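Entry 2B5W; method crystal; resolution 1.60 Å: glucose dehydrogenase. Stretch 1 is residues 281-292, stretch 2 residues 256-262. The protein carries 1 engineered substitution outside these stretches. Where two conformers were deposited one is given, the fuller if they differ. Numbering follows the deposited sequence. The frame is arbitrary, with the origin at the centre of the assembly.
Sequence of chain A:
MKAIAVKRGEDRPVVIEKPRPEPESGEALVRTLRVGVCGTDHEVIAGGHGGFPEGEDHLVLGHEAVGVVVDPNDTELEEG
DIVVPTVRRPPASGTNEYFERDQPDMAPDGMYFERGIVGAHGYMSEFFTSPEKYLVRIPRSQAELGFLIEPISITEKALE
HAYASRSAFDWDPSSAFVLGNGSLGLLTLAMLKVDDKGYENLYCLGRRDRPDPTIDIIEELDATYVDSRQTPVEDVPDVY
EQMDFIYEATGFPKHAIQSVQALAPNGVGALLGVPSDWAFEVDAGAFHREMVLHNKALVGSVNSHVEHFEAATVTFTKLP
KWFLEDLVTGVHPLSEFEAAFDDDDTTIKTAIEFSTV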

# COMPACT_ATOMS: atom_id res chain seq x y z
N GLU A 281 9.00 13.92 16.40
CA GLU A 281 10.16 13.35 15.72
C GLU A 281 9.89 11.93 15.23
O GLU A 281 9.52 11.06 16.02
CB GLU A 281 11.39 13.36 16.63
CG GLU A 281 12.61 12.69 15.98
CD GLU A 281 13.91 12.91 16.74
OE1 GLU A 281 14.38 11.96 17.41
OE2 GLU A 281 14.48 14.02 16.64
N VAL A 282 10.12 11.70 13.93
CA VAL A 282 10.01 10.40 13.27
C VAL A 282 11.30 10.08 12.54
O VAL A 282 11.82 10.95 11.83
CB VAL A 282 8.87 10.45 12.24
CG1 VAL A 282 8.84 9.19 11.38
CG2 VAL A 282 7.53 10.67 12.95
N ASP A 283 11.81 8.87 12.70
CA ASP A 283 12.89 8.40 11.86
C ASP A 283 12.27 7.99 10.50
O ASP A 283 11.96 6.82 10.27
CB ASP A 283 13.67 7.26 12.47
CG ASP A 283 14.99 7.03 11.77
OD1 ASP A 283 15.09 7.30 10.55
OD2 ASP A 283 15.99 6.57 12.34
N ALA A 284 12.11 8.99 9.63
CA ALA A 284 11.53 8.82 8.30
C ALA A 284 12.45 7.99 7.40
O ALA A 284 11.98 7.26 6.53
CB ALA A 284 11.26 10.17 7.70
N GLY A 285 13.77 8.10 7.58
CA GLY A 285 14.70 7.24 6.87
C GLY A 285 14.46 5.77 7.12
O GLY A 285 14.44 4.97 6.17
N ALA A 286 14.28 5.40 8.39
CA ALA A 286 14.05 4.01 8.74
C ALA A 286 12.69 3.50 8.21
O ALA A 286 12.61 2.37 7.79
CB ALA A 286 14.13 3.80 10.27
N PHE A 287 11.68 4.35 8.30
CA PHE A 287 10.34 4.08 7.77
C PHE A 287 10.43 3.78 6.28
O PHE A 287 10.00 2.74 5.81
CB PHE A 287 9.45 5.30 8.03
CG PHE A 287 8.14 5.28 7.31
CD1 PHE A 287 7.03 4.71 7.91
CD2 PHE A 287 8.01 5.84 6.04
CE1 PHE A 287 5.79 4.71 7.26
CE2 PHE A 287 6.77 5.80 5.38
CZ PHE A 287 5.67 5.24 6.00
N HIS A 288 11.04 4.70 5.55
CA HIS A 288 11.16 4.64 4.10
C HIS A 288 11.95 3.42 3.67
O HIS A 288 11.48 2.64 2.86
CB HIS A 288 11.83 5.93 3.65
CG HIS A 288 11.93 6.14 2.17
ND1 HIS A 288 12.34 7.34 1.64
CD2 HIS A 288 11.68 5.33 1.11
CE1 HIS A 288 12.32 7.27 0.32
NE2 HIS A 288 11.91 6.06 -0.03
N ARG A 289 13.14 3.20 4.24
CA ARG A 289 13.98 2.10 3.82
C ARG A 289 13.35 0.71 4.10
O ARG A 289 13.47 -0.20 3.30
CB ARG A 289 15.36 2.20 4.51
CG ARG A 289 16.32 1.15 4.10
CD ARG A 289 17.70 1.27 4.72
NE ARG A 289 17.67 0.94 6.15
CZ ARG A 289 17.63 1.82 7.14
NH1 ARG A 289 17.63 3.13 6.92
NH2 ARG A 289 17.59 1.37 8.39
N GLU A 290 12.72 0.56 5.26
CA GLU A 290 12.08 -0.69 5.63
C GLU A 290 10.93 -1.01 4.68
O GLU A 290 10.75 -2.16 4.30
CB GLU A 290 11.58 -0.59 7.06
CG GLU A 290 11.03 -1.90 7.62
CD GLU A 290 12.01 -3.07 7.57
OE1 GLU A 290 13.25 -2.88 7.57
OE2 GLU A 290 11.55 -4.22 7.54
N MET A 291 10.17 0.01 4.28
CA MET A 291 9.09 -0.24 3.30
C MET A 291 9.65 -0.82 2.03
O MET A 291 9.09 -1.74 1.39
CB MET A 291 8.34 1.03 2.94
CG MET A 291 7.49 1.61 3.99
SD MET A 291 5.90 0.78 4.17
CE MET A 291 5.02 1.07 2.57
N VAL A 292 10.76 -0.26 1.56
CA VAL A 292 11.30 -0.64 0.29
C VAL A 292 12.04 -1.96 0.32
O VAL A 292 11.74 -2.88 -0.44
CB VAL A 292 12.26 0.49 -0.22
CG1 VAL A 292 13.03 0.06 -1.48
CG2 VAL A 292 11.45 1.77 -0.46
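Stretch 2, residues 256-262: AIQSVQA

Stretch 2, residues 256 to 262, is helical throughout and belongs to a helix that begins earlier in the chain. It packs on stretch 1, where a strand at 281-283 gives way to a helix at 284-292. The two helices run in broadly the same direction. Their axes cross at 48° and approach to 9.3 Å. The backbones lie nearest at Phe 287 and Val 260, whose CA atoms are 6.5 Å apart. The contact is modest, burying 395 Å² over both sides.

The backbone of stretch 2 keeps helical phi and psi values from Ala 256 to Ala 262. Ala 262 N bonds to Gln 258 O at 3.3 Å, a regular helical step. Gln 261 N also reaches Gln 258 O at 2.9 Å, but that bond is weak. The hydroxyl of Ser 259 turns back on its own helix: Ser 259 OG donates to Ala 256 O at 2.8 Å. In stretch 1, Asp 283 caps the start of the helix. Its OD1 accepts from Ala 286 N at 3.0 Å, so a backbone NH in the first turn is satisfied by a side chain.

Apolar contacts hold most of the interface. Val 260 is central. Its CA-to-CB bond points toward stretch 1, and 87 Å² of the residue is covered, the largest share of any residue here. Val 260 CG2 lies 3.6 Å from Phe 287 CE1 and 3.5 Å from Met 291 SD. One methyl thus touches two side chains a helical turn apart. The approach to the Phe 287 ring is oblique. Ile 257 sits one turn earlier on stretch 2 and meets an earlier part of stretch 1. Ile 257 CG2 is 3.7 Å from Val 282 CG1 and 4.4 Å from Phe 287 CD1. The same methyl therefore meets both the strand and the first turn of the helix.

Phe 287 links these two neighbours. Its CA-to-CB bond points sideways, but with chi1 in the t well the end of the side chain comes nearer to stretch 2. The ring also meets backbone: Ile 257 O lies at its edge, near the ring plane, 3.8 Å from Phe 287 CD1.

Glu 290 contributes the carbon part of its side chain. Its CA-to-CB bond points toward stretch 2. Glu 290 CG lies 3.7 Å from Val 260 O and 3.8 Å from Val 260 CG1. Its carboxylate is engaged through OE2 with a residue just outside the stretches.

Polar contacts are few, and no clear hydrogen bond joins the two stretches. The side chain of Gln 261 points sideways at CA-to-CB, but its end comes nearer to stretch 1, beside Ala 286 and Glu 290. As modelled, Gln 261 OE1 is 3.4 Å from Ala 286 O, but the amide is probably turned over, so the atom assignment is uncertain.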

# COMPACT_ATOMS: atom_id res chain seq x y z
N ALA A 256 0.59 4.26 12.89
CA ALA A 256 0.76 4.26 11.44
C ALA A 256 2.25 4.16 11.07
O ALA A 256 2.64 3.35 10.24
CB ALA A 256 0.14 5.49 10.82
N ILE A 257 3.08 4.94 11.75
CA ILE A 257 4.53 4.97 11.50
C ILE A 257 5.24 3.71 11.94
O ILE A 257 6.04 3.13 11.23
CB ILE A 257 5.17 6.18 12.24
CG1 ILE A 257 4.50 7.50 11.87
CG2 ILE A 257 6.68 6.19 12.01
CD1 ILE A 257 4.65 7.91 10.41
N GLN A 258 4.92 3.25 13.16
CA GLN A 258 5.64 2.15 13.73
C GLN A 258 5.20 0.80 13.22
O GLN A 258 5.95 -0.16 13.35
CB GLN A 258 5.55 2.17 15.26
CG GLN A 258 6.25 3.40 15.88
CD GLN A 258 7.71 3.55 15.45
OE1 GLN A 258 8.42 2.57 15.23
NE2 GLN A 258 8.17 4.80 15.36
N SER A 259 4.01 0.74 12.61
CA SER A 259 3.51 -0.51 12.06
C SER A 259 4.51 -1.06 11.06
O SER A 259 4.71 -2.25 10.97
CB SER A 259 2.16 -0.32 11.36
OG SER A 259 2.22 0.60 10.28
N VAL A 260 5.16 -0.18 10.31
CA VAL A 260 6.14 -0.62 9.32
C VAL A 260 7.27 -1.42 9.96
O VAL A 260 7.77 -2.36 9.38
CB VAL A 260 6.67 0.62 8.55
CG1 VAL A 260 7.90 0.28 7.69
CG2 VAL A 260 5.52 1.15 7.67
N GLN A 261 7.66 -1.03 11.18
CA GLN A 261 8.72 -1.75 11.88
C GLN A 261 8.25 -3.08 12.45
O GLN A 261 9.06 -3.99 12.62
CB GLN A 261 9.32 -0.88 12.99
CG GLN A 261 9.86 0.48 12.51
CD GLN A 261 10.84 0.39 11.34
OE1 GLN A 261 10.77 1.22 10.42
NE2 GLN A 261 11.75 -0.58 11.37
N ALA A 262 6.95 -3.21 12.75
CA ALA A 262 6.41 -4.45 13.32
C ALA A 262 6.02 -5.47 12.22
O ALA A 262 5.91 -6.63 12.50
CB ALA A 262 5.23 -4.17 14.18